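Local coordinates for titin heart isoform N2-B (PDB 2BK8), which probably serves as a structural immunoglobulin-like module of the giant muscle protein titin, in the part that lies at the sarcomeric M-band, at residues T35-G39 against V40-E44. Sequence-based numbering, arbitrary orientation.
Sequences TWYFG and VRQLE
Leu43 folds back over the preceding strand, reaching the backbone and side chains of Trp36 and Phe38. Its CB rests on Trp36 O at 3.6 Å, and CG lies against the same oxygen and Phe38 N. There the side chain forks: CD1 leans on Trp36 CB at 4.1 Å, while CD2 packs on Phe38 CB at 4.0 Å. With CG anti to its own carbonyl carbon (chi1 -50°), both methyls are brought over Phe38 N, one toward each neighbouring CB; Leu43 also touches Tyr49, Ile51 and Leu60 of strands 49-54 and 57-62. Leu43 N donates to Trp36 O at 2.9 Å, nearly straight at 164°, and one water joins Trp36 N to Leu43 O. Phe38 and Arg41 exchange two backbone hydrogen bonds, closing a type II' turn in which Gly39 adopts positive phi. Beyond that pair, the Tyr37 ring meets Gln42 obliquely, CD1 3.6 Å from Gln42 CA and CE1 against its CB. Gln42 CG lies between the ring and Thr35, 3.8 Å from Thr35 CG2. This tight antiparallel beta hairpin joins strand 33-38 to edge strand 41-42, matching the C-C' hairpin of an I-set immunoglobulin beta sandwich, with Trp36 as the core tryptophan beside Cys75.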
loop_
_atom_site.group_PDB
_atom_site.type_symbol
_atom_site.label_atom_id
_atom_site.label_comp_id
_atom_site.label_asym_id
_atom_site.label_seq_id
_atom_site.Cartn_x
_atom_site.Cartn_y
_atom_site.Cartn_z
ATOM N N THR A 35 -3.424 2.382 -7.194
ATOM C CA THR A 35 -3.544 0.910 -7.158
ATOM C C THR A 35 -2.427 0.358 -6.262
ATOM O O THR A 35 -1.252 0.734 -6.402
ATOM C CB THR A 35 -3.419 0.283 -8.591
ATOM O OG1 THR A 35 -4.356 0.902 -9.494
ATOM C CG2 THR A 35 -3.684 -1.228 -8.573
ATOM N N TRP A 36 -2.784 -0.557 -5.358
ATOM C CA TRP A 36 -1.776 -1.231 -4.509
ATOM C C TRP A 36 -1.430 -2.637 -5.037
ATOM O O TRP A 36 -2.266 -3.290 -5.680
ATOM C CB TRP A 36 -2.276 -1.347 -3.067
ATOM C CG TRP A 36 -2.425 -0.050 -2.322
ATOM C CD1 TRP A 36 -3.457 0.838 -2.419
ATOM C CD2 TRP A 36 -1.499 0.504 -1.368
ATOM N NE1 TRP A 36 -3.240 1.904 -1.566
ATOM C CE2 TRP A 36 -2.054 1.717 -0.905
ATOM C CE3 TRP A 36 -0.269 0.066 -0.831
ATOM C CZ2 TRP A 36 -1.435 2.513 0.097
ATOM C CZ3 TRP A 36 0.368 0.856 0.148
ATOM C CH2 TRP A 36 -0.223 2.097 0.593
ATOM N N TYR A 37 -0.203 -3.090 -4.758
ATOM C CA TYR A 37 0.260 -4.450 -5.109
ATOM C C TYR A 37 0.957 -5.111 -3.914
ATOM O O TYR A 37 1.621 -4.448 -3.127
ATOM C CB TYR A 37 1.222 -4.443 -6.309
ATOM C CG TYR A 37 0.665 -3.856 -7.599
ATOM C CD1 TYR A 37 0.264 -4.671 -8.668
ATOM C CD2 TYR A 37 0.579 -2.465 -7.765
ATOM C CE1 TYR A 37 -0.235 -4.113 -9.852
ATOM C CE2 TYR A 37 0.070 -1.929 -8.898
ATOM C CZ TYR A 37 -0.343 -2.734 -9.944
ATOM O OH TYR A 37 -0.828 -2.118 -11.102
ATOM N N PHE A 38 0.777 -6.423 -3.779
ATOM C CA PHE A 38 1.605 -7.243 -2.891
ATOM C C PHE A 38 2.474 -8.131 -3.764
ATOM O O PHE A 38 1.961 -9.011 -4.462
ATOM C CB PHE A 38 0.730 -8.101 -1.962
ATOM C CG PHE A 38 1.511 -9.090 -1.088
ATOM C CD1 PHE A 38 2.706 -8.720 -0.461
ATOM C CD2 PHE A 38 1.015 -10.381 -0.876
ATOM C CE1 PHE A 38 3.425 -9.610 0.336
ATOM C CE2 PHE A 38 1.711 -11.281 -0.041
ATOM C CZ PHE A 38 2.921 -10.903 0.547
ATOM N N GLY A 39 3.789 -7.923 -3.721
ATOM C CA GLY A 39 4.671 -8.594 -4.680
ATOM C C GLY A 39 4.138 -8.398 -6.097
ATOM O O GLY A 39 3.935 -7.248 -6.517
ATOM N N VAL A 40 3.885 -9.498 -6.821
ATOM C CA VAL A 40 3.376 -9.413 -8.212
ATOM C C VAL A 40 1.861 -9.225 -8.348
ATOM O O VAL A 40 1.348 -8.987 -9.460
ATOM C CB VAL A 40 3.815 -10.633 -9.093
ATOM C CG1 VAL A 40 5.343 -10.722 -9.222
ATOM C CG2 VAL A 40 3.245 -11.935 -8.540
ATOM N N ARG A 41 1.157 -9.307 -7.221
ATOM C CA ARG A 41 -0.317 -9.386 -7.197
ATOM C C ARG A 41 -1.001 -8.026 -7.043
ATOM O O ARG A 41 -0.704 -7.281 -6.089
ATOM C CB ARG A 41 -0.752 -10.303 -6.046
ATOM C CG ARG A 41 -0.353 -11.755 -6.227
ATOM C CD ARG A 41 -0.829 -12.666 -5.101
ATOM N NE ARG A 41 -0.427 -14.038 -5.429
ATOM C CZ ARG A 41 -0.070 -14.974 -4.557
ATOM N NH1 ARG A 41 -0.082 -14.721 -3.267
ATOM N NH2 ARG A 41 0.299 -16.172 -4.994
ATOM N N GLN A 42 -1.945 -7.733 -7.947
ATOM C CA GLN A 42 -2.736 -6.493 -7.859
ATOM C C GLN A 42 -3.829 -6.674 -6.792
ATOM O O GLN A 42 -4.531 -7.717 -6.792
ATOM C CB GLN A 42 -3.381 -6.227 -9.218
ATOM C CG GLN A 42 -4.144 -4.909 -9.305
ATOM C CD GLN A 42 -4.717 -4.670 -10.689
ATOM O OE1 GLN A 42 -4.188 -5.152 -11.707
ATOM N NE2 GLN A 42 -5.817 -3.924 -10.744
ATOM N N LEU A 43 -3.978 -5.675 -5.914
ATOM C CA LEU A 43 -4.941 -5.751 -4.786
ATOM C C LEU A 43 -6.265 -5.059 -5.081
ATOM O O LEU A 43 -6.309 -4.108 -5.852
ATOM C CB LEU A 43 -4.348 -5.175 -3.479
ATOM C CG LEU A 43 -2.964 -5.690 -3.067
ATOM C CD1 LEU A 43 -2.531 -5.237 -1.675
ATOM C CD2 LEU A 43 -2.981 -7.242 -3.195
ATOM N N GLU A 44 -7.347 -5.566 -4.477
ATOM C CA GLU A 44 -8.645 -4.901 -4.507
ATOM C C GLU A 44 -9.369 -5.091 -3.173
ATOM O O GLU A 44 -9.025 -5.991 -2.412
ATOM C CB GLU A 44 -9.507 -5.444 -5.654
ATOM C CG GLU A 44 -9.854 -6.912 -5.526
ATOM C CD GLU A 44 -10.714 -7.437 -6.669
ATOM O OE1 GLU A 44 -11.126 -6.642 -7.537
ATOM O OE2 GLU A 44 -10.983 -8.660 -6.685
HETATM O O HOH W 1 -5.560 -1.442 -4.982
#